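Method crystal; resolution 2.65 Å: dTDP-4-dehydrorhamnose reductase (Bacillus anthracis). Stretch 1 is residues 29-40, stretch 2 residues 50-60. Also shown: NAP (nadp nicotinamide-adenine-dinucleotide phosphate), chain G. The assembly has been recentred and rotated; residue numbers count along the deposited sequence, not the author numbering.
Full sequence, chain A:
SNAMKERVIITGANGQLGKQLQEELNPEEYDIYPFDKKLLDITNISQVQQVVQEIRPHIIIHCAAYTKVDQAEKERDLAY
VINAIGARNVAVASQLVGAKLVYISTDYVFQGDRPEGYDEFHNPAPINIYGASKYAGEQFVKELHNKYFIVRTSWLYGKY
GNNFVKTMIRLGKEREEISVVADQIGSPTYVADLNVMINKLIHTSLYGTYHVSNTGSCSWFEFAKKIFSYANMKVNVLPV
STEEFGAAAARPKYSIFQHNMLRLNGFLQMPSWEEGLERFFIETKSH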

ATOM      1  N   GLU A  29       2.859   3.468  23.987  1.00 73.75           N
ATOM      2  CA  GLU A  29       3.487   4.633  23.379  1.00 72.02           C
ATOM      3  C   GLU A  29       2.410   5.485  22.708  1.00 70.18           C
ATOM      4  O   GLU A  29       2.461   6.715  22.759  1.00 69.45           O
ATOM      5  CB  GLU A  29       4.527   4.196  22.343  1.00 71.56           C
ATOM      6  CG  GLU A  29       5.257   5.345  21.651  1.00 71.26           C
ATOM      7  CD  GLU A  29       6.282   4.875  20.620  1.00 72.38           C
ATOM      8  OE1 GLU A  29       6.411   3.650  20.398  1.00 72.87           O
ATOM      9  OE2 GLU A  29       6.957   5.739  20.024  1.00 72.72           O
ATOM     10  N   TYR A  30       1.437   4.818  22.084  1.00 69.16           N
ATOM     11  CA  TYR A  30       0.342   5.493  21.401  1.00 67.43           C
ATOM     12  C   TYR A  30      -1.034   4.953  21.778  1.00 67.70           C
ATOM     13  O   TYR A  30      -1.173   3.790  22.147  1.00 68.62           O
ATOM     14  CB  TYR A  30       0.449   5.276  19.886  1.00 66.08           C
ATOM     15  CG  TYR A  30       1.697   5.777  19.205  1.00 65.90           C
ATOM     16  CD1 TYR A  30       1.773   7.078  18.741  1.00 65.93           C
ATOM     17  CD2 TYR A  30       2.772   4.933  18.965  1.00 67.15           C
ATOM     18  CE1 TYR A  30       2.901   7.541  18.093  1.00 65.73           C
ATOM     19  CE2 TYR A  30       3.907   5.387  18.313  1.00 66.35           C
ATOM     20  CZ  TYR A  30       3.964   6.695  17.881  1.00 64.83           C
ATOM     21  OH  TYR A  30       5.078   7.169  17.233  1.00 62.68           O
ATOM     22  N   ASP A  31      -2.045   5.815  21.681  1.00 67.14           N
ATOM     23  CA  ASP A  31      -3.430   5.435  21.956  1.00 68.20           C
ATOM     24  C   ASP A  31      -3.935   5.183  20.552  1.00 66.48           C
ATOM     25  O   ASP A  31      -4.187   6.126  19.802  1.00 65.32           O
ATOM     26  CB  ASP A  31      -4.247   6.547  22.620  1.00 69.00           C
ATOM     27  CG  ASP A  31      -3.768   6.878  24.013  1.00 72.02           C
ATOM     28  OD1 ASP A  31      -2.863   6.185  24.513  1.00 75.13           O
ATOM     29  OD2 ASP A  31      -4.328   7.817  24.621  1.00 73.76           O
ATOM     30  N   ILE A  32      -4.068   3.914  20.189  1.00 66.23           N
ATOM     31  CA  ILE A  32      -4.520   3.548  18.851  1.00 65.16           C
ATOM     32  C   ILE A  32      -6.033   3.596  18.681  1.00 64.87           C
ATOM     33  O   ILE A  32      -6.760   2.849  19.330  1.00 66.68           O
ATOM     34  CB  ILE A  32      -4.024   2.141  18.483  1.00 66.03           C
ATOM     35  CG1 ILE A  32      -2.496   2.055  18.652  1.00 66.57           C
ATOM     36  CG2 ILE A  32      -4.453   1.792  17.066  1.00 64.75           C
ATOM     37  CD1 ILE A  32      -1.914   0.693  18.353  1.00 67.55           C
ATOM     38  N   TYR A  33      -6.495   4.479  17.796  1.00 62.91           N
ATOM     39  CA  TYR A  33      -7.919   4.636  17.521  1.00 62.83           C
ATOM     40  C   TYR A  33      -8.250   4.195  16.103  1.00 62.05           C
ATOM     41  O   TYR A  33      -8.260   5.013  15.188  1.00 60.76           O
ATOM     42  CB  TYR A  33      -8.352   6.089  17.691  1.00 62.24           C
ATOM     43  CG  TYR A  33      -8.172   6.642  19.078  1.00 62.16           C
ATOM     44  CD1 TYR A  33      -9.193   6.557  20.016  1.00 62.60           C
ATOM     45  CD2 TYR A  33      -6.990   7.265  19.449  1.00 60.53           C
ATOM     46  CE1 TYR A  33      -9.039   7.070  21.286  1.00 63.53           C
ATOM     47  CE2 TYR A  33      -6.826   7.778  20.717  1.00 61.85           C
ATOM     48  CZ  TYR A  33      -7.853   7.678  21.631  1.00 63.17           C
ATOM     49  OH  TYR A  33      -7.691   8.187  22.896  1.00 65.84           O
ATOM     50  N   PRO A  34      -8.521   2.898  15.913  1.00 63.09           N
ATOM     51  CA  PRO A  34      -8.855   2.394  14.589  1.00 62.63           C
ATOM     52  C   PRO A  34     -10.323   2.619  14.255  1.00 63.26           C
ATOM     53  O   PRO A  34     -11.170   2.563  15.141  1.00 64.49           O
ATOM     54  CB  PRO A  34      -8.583   0.898  14.721  1.00 63.60           C
ATOM     55  CG  PRO A  34      -8.900   0.602  16.138  1.00 64.82           C
ATOM     56  CD  PRO A  34      -8.479   1.818  16.915  1.00 64.30           C
ATOM     57  N   PHE A  35     -10.611   2.881  12.984  1.00 62.95           N
ATOM     58  CA  PHE A  35     -11.981   3.108  12.524  1.00 63.92           C
ATOM     59  C   PHE A  35     -12.278   2.384  11.229  1.00 64.87           C
ATOM     60  O   PHE A  35     -11.499   2.427  10.283  1.00 63.58           O
ATOM     61  CB  PHE A  35     -12.282   4.595  12.335  1.00 62.92           C
ATOM     62  CG  PHE A  35     -12.320   5.378  13.604  1.00 61.87           C
ATOM     63  CD1 PHE A  35     -13.521   5.557  14.271  1.00 62.37           C
ATOM     64  CD2 PHE A  35     -11.173   5.939  14.133  1.00 60.37           C
ATOM     65  CE1 PHE A  35     -13.577   6.282  15.441  1.00 62.73           C
ATOM     66  CE2 PHE A  35     -11.222   6.663  15.306  1.00 60.70           C
ATOM     67  CZ  PHE A  35     -12.428   6.835  15.962  1.00 62.17           C
ATOM     68  N   ASP A  36     -13.430   1.732  11.196  1.00 67.56           N
ATOM     69  CA  ASP A  36     -13.858   1.000  10.028  1.00 69.17           C
ATOM     70  C   ASP A  36     -14.610   1.980   9.133  1.00 68.71           C
ATOM     71  O   ASP A  36     -14.742   3.162   9.455  1.00 67.65           O
ATOM     72  CB  ASP A  36     -14.778  -0.163  10.443  1.00 71.79           C
ATOM     73  CG  ASP A  36     -15.221  -1.031   9.259  1.00 74.99           C
ATOM     74  OD1 ASP A  36     -14.682  -0.847   8.142  1.00 75.73           O
ATOM     75  OD2 ASP A  36     -16.093  -1.912   9.454  1.00 79.15           O
ATOM     76  N   LYS A  37     -15.088   1.468   8.010  1.00 69.62           N
ATOM     77  CA  LYS A  37     -15.838   2.227   7.026  1.00 69.91           C
ATOM     78  C   LYS A  37     -17.117   2.851   7.629  1.00 71.11           C
ATOM     79  O   LYS A  37     -17.440   4.005   7.344  1.00 71.11           O
ATOM     80  CB  LYS A  37     -16.183   1.271   5.878  1.00 70.78           C
ATOM     81  CG  LYS A  37     -16.949   1.840   4.705  1.00 71.93           C
ATOM     82  CD  LYS A  37     -17.188   0.726   3.693  1.00 74.45           C
ATOM     83  CE  LYS A  37     -17.963   1.189   2.478  1.00 77.13           C
ATOM     84  NZ  LYS A  37     -18.194   0.057   1.527  1.00 79.34           N
ATOM     85  N   LYS A  38     -17.827   2.099   8.469  1.00 72.59           N
ATOM     86  CA  LYS A  38     -19.065   2.595   9.092  1.00 73.85           C
ATOM     87  C   LYS A  38     -18.841   3.592  10.241  1.00 72.98           C
ATOM     88  O   LYS A  38     -19.633   4.520  10.424  1.00 73.38           O
ATOM     89  CB  LYS A  38     -19.933   1.429   9.590  1.00 76.06           C
ATOM     90  CG  LYS A  38     -20.367   0.454   8.493  1.00 78.12           C
ATOM     91  CD  LYS A  38     -21.299  -0.652   9.016  1.00 82.28           C
ATOM     92  CE  LYS A  38     -20.661  -1.517  10.105  1.00 84.07           C
ATOM     93  NZ  LYS A  38     -19.426  -2.209   9.639  1.00 83.22           N
ATOM     94  N   LEU A  39     -17.775   3.399  11.016  1.00 71.60           N
ATOM     95  CA  LEU A  39     -17.475   4.295  12.138  1.00 70.74           C
ATOM     96  C   LEU A  39     -16.788   5.590  11.697  1.00 68.31           C
ATOM     97  O   LEU A  39     -16.787   6.577  12.435  1.00 67.92           O
ATOM     98  CB  LEU A  39     -16.620   3.574  13.185  1.00 71.15           C
ATOM     99  CG  LEU A  39     -17.265   2.334  13.820  1.00 73.83           C
ATOM    100  CD1 LEU A  39     -16.291   1.627  14.761  1.00 73.46           C
ATOM    101  CD2 LEU A  39     -18.561   2.705  14.549  1.00 74.64           C
ATOM    102  N   LEU A  40     -16.200   5.578  10.501  1.00 66.34           N
ATOM    103  CA  LEU A  40     -15.511   6.752   9.953  1.00 64.26           C
ATOM    104  C   LEU A  40     -15.531   6.709   8.429  1.00 63.15           C
ATOM    105  O   LEU A  40     -14.598   6.202   7.798  1.00 61.84           O
ATOM    106  CB  LEU A  40     -14.065   6.828  10.459  1.00 63.12           C
ATOM    107  CG  LEU A  40     -13.205   8.002   9.959  1.00 61.84           C
ATOM    108  CD1 LEU A  40     -13.861   9.335  10.262  1.00 61.78           C
ATOM    109  CD2 LEU A  40     -11.804   7.946  10.561  1.00 60.07           C
ATOM    110  N   GLN A  50     -15.768  15.635  12.861  1.00 61.95           N
ATOM    111  CA  GLN A  50     -16.249  15.300  14.197  1.00 63.29           C
ATOM    112  C   GLN A  50     -15.295  14.363  14.929  1.00 61.58           C
ATOM    113  O   GLN A  50     -14.909  14.617  16.063  1.00 62.10           O
ATOM    114  CB  GLN A  50     -17.606  14.612  14.121  1.00 65.32           C
ATOM    115  CG  GLN A  50     -18.157  14.215  15.484  1.00 69.18           C
ATOM    116  CD  GLN A  50     -19.476  13.477  15.393  1.00 74.97           C
ATOM    117  OE1 GLN A  50     -20.092  13.160  16.414  1.00 79.59           O
ATOM    118  NE2 GLN A  50     -19.921  13.198  14.169  1.00 76.43           N
ATOM    119  N   VAL A  51     -14.929  13.271  14.272  1.00 60.13           N
ATOM    120  CA  VAL A  51     -14.033  12.290  14.861  1.00 59.68           C
ATOM    121  C   VAL A  51     -12.633  12.843  15.120  1.00 59.30           C
ATOM    122  O   VAL A  51     -12.065  12.621  16.190  1.00 59.37           O
ATOM    123  CB  VAL A  51     -13.922  11.035  13.976  1.00 58.83           C
ATOM    124  CG1 VAL A  51     -12.941  10.046  14.583  1.00 58.13           C
ATOM    125  CG2 VAL A  51     -15.289  10.389  13.800  1.00 59.13           C
ATOM    126  N   VAL A  52     -12.082  13.561  14.148  1.00 59.00           N
ATOM    127  CA  VAL A  52     -10.747  14.129  14.299  1.00 58.66           C
ATOM    128  C   VAL A  52     -10.718  15.227  15.368  1.00 59.97           C
ATOM    129  O   VAL A  52      -9.703  15.407  16.033  1.00 59.76           O
ATOM    130  CB  VAL A  52     -10.188  14.653  12.962  1.00 57.90           C
ATOM    131  CG1 VAL A  52      -8.824  15.286  13.167  1.00 57.34           C
ATOM    132  CG2 VAL A  52     -10.090  13.519  11.952  1.00 56.52           C
ATOM    133  N   GLN A  53     -11.818  15.960  15.529  1.00 61.76           N
ATOM    134  CA  GLN A  53     -11.885  17.025  16.541  1.00 63.15           C
ATOM    135  C   GLN A  53     -11.907  16.437  17.942  1.00 63.64           C
ATOM    136  O   GLN A  53     -11.129  16.830  18.803  1.00 63.52           O
ATOM    137  CB  GLN A  53     -13.141  17.893  16.369  1.00 64.88           C
ATOM    138  CG  GLN A  53     -13.225  18.753  15.107  1.00 66.31           C
ATOM    139  CD  GLN A  53     -12.163  19.834  15.044  1.00 67.94           C
ATOM    140  OE1 GLN A  53     -11.282  19.914  15.901  1.00 68.83           O
ATOM    141  NE2 GLN A  53     -12.249  20.682  14.024  1.00 69.25           N
ATOM    142  N   GLU A  54     -12.817  15.494  18.153  1.00 64.61           N
ATOM    143  CA  GLU A  54     -12.979  14.832  19.443  1.00 66.19           C
ATOM    144  C   GLU A  54     -11.698  14.164  19.937  1.00 64.91           C
ATOM    145  O   GLU A  54     -11.213  14.475  21.021  1.00 65.70           O
ATOM    146  CB  GLU A  54     -14.112  13.806  19.352  1.00 67.60           C
ATOM    147  CG  GLU A  54     -14.379  13.041  20.637  1.00 71.64           C
ATOM    148  CD  GLU A  54     -15.531  12.058  20.504  1.00 76.57           C
ATOM    149  OE1 GLU A  54     -16.175  12.026  19.433  1.00 78.50           O
ATOM    150  OE2 GLU A  54     -15.800  11.324  21.479  1.00 81.39           O
ATOM    151  N   ILE A  55     -11.156  13.252  19.140  1.00 63.41           N
ATOM    152  CA  ILE A  55      -9.932  12.545  19.507  1.00 62.32           C
ATOM    153  C   ILE A  55      -8.722  13.470  19.413  1.00 61.10           C
ATOM    154  O   ILE A  55      -7.811  13.408  20.243  1.00 60.88           O
ATOM    155  CB  ILE A  55      -9.703  11.321  18.608  1.00 61.19           C
ATOM    156  CG1 ILE A  55     -10.889  10.360  18.707  1.00 62.34           C
ATOM    157  CG2 ILE A  55      -8.428  10.607  19.008  1.00 61.65           C
ATOM    158  CD1 ILE A  55     -10.750   9.128  17.850  1.00 60.61           C
ATOM    159  N   ARG A  56      -8.734  14.329  18.399  1.00 60.07           N
ATOM    160  CA  ARG A  56      -7.659  15.289  18.152  1.00 59.43           C
ATOM    161  C   ARG A  56      -6.313  14.574  18.271  1.00 57.31           C
ATOM    162  O   ARG A  56      -5.606  14.708  19.272  1.00 58.02           O
ATOM    163  CB  ARG A  56      -7.789  16.485  19.095  1.00 60.94           C
ATOM    164  CG  ARG A  56      -6.805  17.586  18.815  1.00 63.71           C
ATOM    165  CD  ARG A  56      -7.106  18.811  19.646  1.00 69.97           C
ATOM    166  NE  ARG A  56      -6.205  19.908  19.308  1.00 73.75           N
ATOM    167  CZ  ARG A  56      -6.285  21.133  19.819  1.00 77.29           C
ATOM    168  NH1 ARG A  56      -7.246  21.439  20.682  1.00 77.83           N
ATOM    169  NH2 ARG A  56      -5.415  22.061  19.444  1.00 79.50           N
ATOM    170  N   PRO A  57      -5.957  13.810  17.223  1.00 54.47           N
ATOM    171  CA  PRO A  57      -4.729  13.028  17.151  1.00 53.16           C
ATOM    172  C   PRO A  57      -3.467  13.720  16.661  1.00 51.03           C
ATOM    173  O   PRO A  57      -3.524  14.679  15.894  1.00 49.28           O
ATOM    174  CB  PRO A  57      -5.098  11.932  16.153  1.00 52.72           C
ATOM    175  CG  PRO A  57      -6.019  12.615  15.204  1.00 52.57           C
ATOM    176  CD  PRO A  57      -6.780  13.640  16.010  1.00 53.52           C
ATOM    177  N   HIS A  58      -2.331  13.199  17.116  1.00 50.28           N
ATOM    178  CA  HIS A  58      -1.030  13.716  16.740  1.00 49.46           C
ATOM    179  C   HIS A  58      -0.654  13.148  15.376  1.00 47.71           C
ATOM    180  O   HIS A  58      -0.007  13.815  14.573  1.00 47.26           O
ATOM    181  CB  HIS A  58       0.049  13.305  17.753  1.00 49.75           C
ATOM    182  CG  HIS A  58      -0.158  13.856  19.132  1.00 52.04           C
ATOM    183  ND1 HIS A  58      -0.867  13.188  20.107  1.00 53.20           N
ATOM    184  CD2 HIS A  58       0.276  15.005  19.706  1.00 52.31           C
ATOM    185  CE1 HIS A  58      -0.874  13.906  21.216  1.00 53.94           C
ATOM    186  NE2 HIS A  58      -0.187  15.014  20.998  1.00 53.49           N
ATOM    187  N   ILE A  59      -1.074  11.913  15.123  1.00 46.67           N
ATOM    188  CA  ILE A  59      -0.775  11.237  13.870  1.00 45.68           C
ATOM    189  C   ILE A  59      -2.008  10.596  13.254  1.00 45.43           C
ATOM    190  O   ILE A  59      -2.916  10.176  13.960  1.00 46.56           O
ATOM    191  CB  ILE A  59       0.262  10.116  14.117  1.00 45.69           C
ATOM    192  CG1 ILE A  59       1.416  10.639  14.980  1.00 47.00           C
ATOM    193  CG2 ILE A  59       0.781   9.559  12.801  1.00 42.67           C
ATOM    194  CD1 ILE A  59       2.448   9.595  15.322  1.00 47.39           C
ATOM    195  N   ILE A  60      -2.041  10.543  11.927  1.00 44.29           N
ATOM    196  CA  ILE A  60      -3.153   9.937  11.212  1.00 44.27           C
ATOM    197  C   ILE A  60      -2.618   9.105  10.063  1.00 43.82           C
ATOM    198  O   ILE A  60      -2.051   9.640   9.108  1.00 43.57           O
ATOM    199  CB  ILE A  60      -4.151  10.956  10.643  1.00 44.17           C
ATOM    200  CG1 ILE A  60      -4.797  11.771  11.759  1.00 45.40           C
ATOM    201  CG2 ILE A  60      -5.244  10.235   9.871  1.00 43.40           C
ATOM    202  CD1 ILE A  60      -5.831  12.768  11.251  1.00 45.79           C
TER
HETATM  203  PA  NAP G 285      -7.831  -2.839   1.421  1.00 60.45           P
HETATM  204  O1A NAP G 285      -8.878  -2.702   0.343  1.00 59.85           O
HETATM  205  O2A NAP G 285      -7.790  -4.101   2.256  1.00 58.79           O
HETATM  206  O5B NAP G 285      -7.939  -1.584   2.423  1.00 59.65           O
HETATM  207  C5B NAP G 285      -8.759  -0.455   2.139  1.00 59.18           C
HETATM  208  C4B NAP G 285      -9.823  -0.332   3.225  1.00 58.22           C
HETATM  209  O4B NAP G 285     -10.510   0.923   3.097  1.00 57.98           O
HETATM  210  C3B NAP G 285     -10.872  -1.439   3.129  1.00 57.50           C
HETATM  211  O3B NAP G 285     -10.976  -2.174   4.352  1.00 55.08           O
HETATM  212  C2B NAP G 285     -12.166  -0.712   2.846  1.00 57.55           C
HETATM  213  O2B NAP G 285     -13.282  -1.328   3.487  1.00 58.30           O
HETATM  214  C1B NAP G 285     -11.888   0.688   3.381  1.00 56.91           C
HETATM  215  N9A NAP G 285     -12.831   1.701   2.833  1.00 54.53           N
HETATM  216  C8A NAP G 285     -13.504   1.655   1.668  1.00 52.90           C
HETATM  217  N7A NAP G 285     -14.277   2.761   1.570  1.00 52.32           N
HETATM  218  C5A NAP G 285     -14.088   3.489   2.686  1.00 51.54           C
HETATM  219  C6A NAP G 285     -14.631   4.774   3.186  1.00 49.70           C
HETATM  220  N6A NAP G 285     -15.525   5.480   2.451  1.00 48.31           N
HETATM  221  N1A NAP G 285     -14.204   5.225   4.388  1.00 49.94           N
HETATM  222  C2A NAP G 285     -13.314   4.518   5.111  1.00 52.23           C
HETATM  223  N3A NAP G 285     -12.812   3.345   4.674  1.00 52.47           N
HETATM  224  C4A NAP G 285     -13.182   2.816   3.479  1.00 52.90           C
HETATM  225  O3  NAP G 285      -6.378  -2.603   0.755  1.00 61.63           O
HETATM  226  PN  NAP G 285      -5.044  -2.303   1.624  1.00 61.32           P
HETATM  227  O1N NAP G 285      -3.873  -2.913   0.892  1.00 62.92           O
HETATM  228  O2N NAP G 285      -5.285  -2.618   3.080  1.00 59.73           O
HETATM  229  O5D NAP G 285      -4.911  -0.708   1.511  1.00 65.90           O
HETATM  230  C5D NAP G 285      -3.733  -0.042   1.967  1.00 67.98           C
HETATM  231  C4D NAP G 285      -3.367   1.107   1.029  1.00 68.93           C
HETATM  232  O4D NAP G 285      -2.266   0.728   0.188  1.00 69.89           O
HETATM  233  C3D NAP G 285      -4.513   1.515   0.108  1.00 68.88           C
HETATM  234  O3D NAP G 285      -4.772   2.915   0.235  1.00 67.59           O
HETATM  235  C2D NAP G 285      -4.042   1.188  -1.293  1.00 68.85           C
HETATM  236  O2D NAP G 285      -4.467   2.198  -2.208  1.00 66.20           O
HETATM  237  C1D NAP G 285      -2.524   1.115  -1.168  1.00 70.70           C
HETATM  238  N1N NAP G 285      -1.899   0.170  -2.106  1.00 73.35           N
HETATM  239  C2N NAP G 285      -2.228  -1.133  -2.071  1.00 75.20           C
HETATM  240  C3N NAP G 285      -1.641  -2.042  -2.950  1.00 76.06           C
HETATM  241  C7N NAP G 285      -2.034  -3.494  -2.888  1.00 76.52           C
HETATM  242  O7N NAP G 285      -2.916  -3.835  -2.113  1.00 76.95           O
HETATM  243  N7N NAP G 285      -1.422  -4.386  -3.664  1.00 77.08           N
HETATM  244  C4N NAP G 285      -0.700  -1.584  -3.868  1.00 75.71           C
HETATM  245  C5N NAP G 285      -0.372  -0.238  -3.881  1.00 74.59           C
HETATM  246  C6N NAP G 285      -0.988   0.625  -2.980  1.00 74.04           C
HETATM  247  P2B NAP G 285     -14.354  -2.178   2.633  1.00 58.86           P
HETATM  248  O1X NAP G 285     -15.178  -2.853   3.701  1.00 60.87           O
HETATM  249  O2X NAP G 285     -15.108  -1.147   1.828  1.00 60.63           O
HETATM  250  O3X NAP G 285     -13.514  -3.115   1.800  1.00 57.85           O

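The two stretches meet almost entirely through side chains, in a small apolar contact where aromatic rings from a strand pack against branched aliphatic residues of a helix and of the strand that follows it, with no hydrogen bond or salt bridge passing between them.

The backbones explain this character. Strand 30-35 runs nearly antiparallel to helix 50-55, at 166° between their N-to-C directions, and the two axes come no closer than 11.8 Å. At that spacing main-chain polar groups cannot reach across, and the helix in any case spends them on itself, as in the bond from Ile55 N to Val51 O at 3.2 Å. Side chains fill most of the gap; the two stretches together bury 323 Å², both sides summed. Because the directions oppose, the register runs backward: Tyr33 lies nearest Ile55, whereas Leu40, later in stretch 1, lies nearest Val51, earlier in stretch 2.

Val51 and Ile55, one helical turn apart, both point toward the strand and contribute the largest covered areas of the contact. Their branched side chains suit this place because they offer methyl groups to aromatic rings. The residues between them turn elsewhere; Gln53 and Glu54, both polar and exposed, make no contact with the strand. On the strand side, Tyr33 and Phe35 point toward the helix, while Pro34 between them is out of reach, its CA-to-CB bond directed to the opposite side.

Phe35 touches both helical residues, since its flat apolar ring can offer a face to one and an edge to the other. Val51 CG1 sits over one face, 4.0 Å from the Phe35 ring centroid and 3.5 Å from Phe35 CZ, a CH-pi contact in which a methyl group meets the pi cloud. Ile55 CD1 instead approaches the ring edge, 3.4 Å from Phe35 CZ. Ile55 also packs on Tyr33: its CG2 lies over a face, 3.7 Å from the Tyr33 ring centroid and only 15° off the normal, and Ile55 CD1 lies 3.7 Å from Tyr33 CD1. Tyrosine suits its partly exposed place because the ring can offer a hydrocarbon face to Ile55 while still carrying a polar hydroxyl at its tip.

Past the end of the strand the chain turns at Asp36, and Leu40 N makes a weak 3.0 Å bond back to Asp36 O. Leu40 points sideways at its CB, but its long apolar side chain brings CD1 within 4.0 Å of Val51 CG2, so Val51 meets both Phe35 and Leu40.

At the other end, Arg56 leaves the helix with positive phi, and the chain passes through Pro57 and His58 into the strand beginning at Ile59. There a separate contact forms between two buried residues: Tyr30 CE1 lies 3.5 Å from Ile59 CD1. The m, t rotamer of Ile59 brings this methyl up to the ring obliquely, and the wholly apolar isoleucine suits a buried place against the hydrocarbon part of tyrosine.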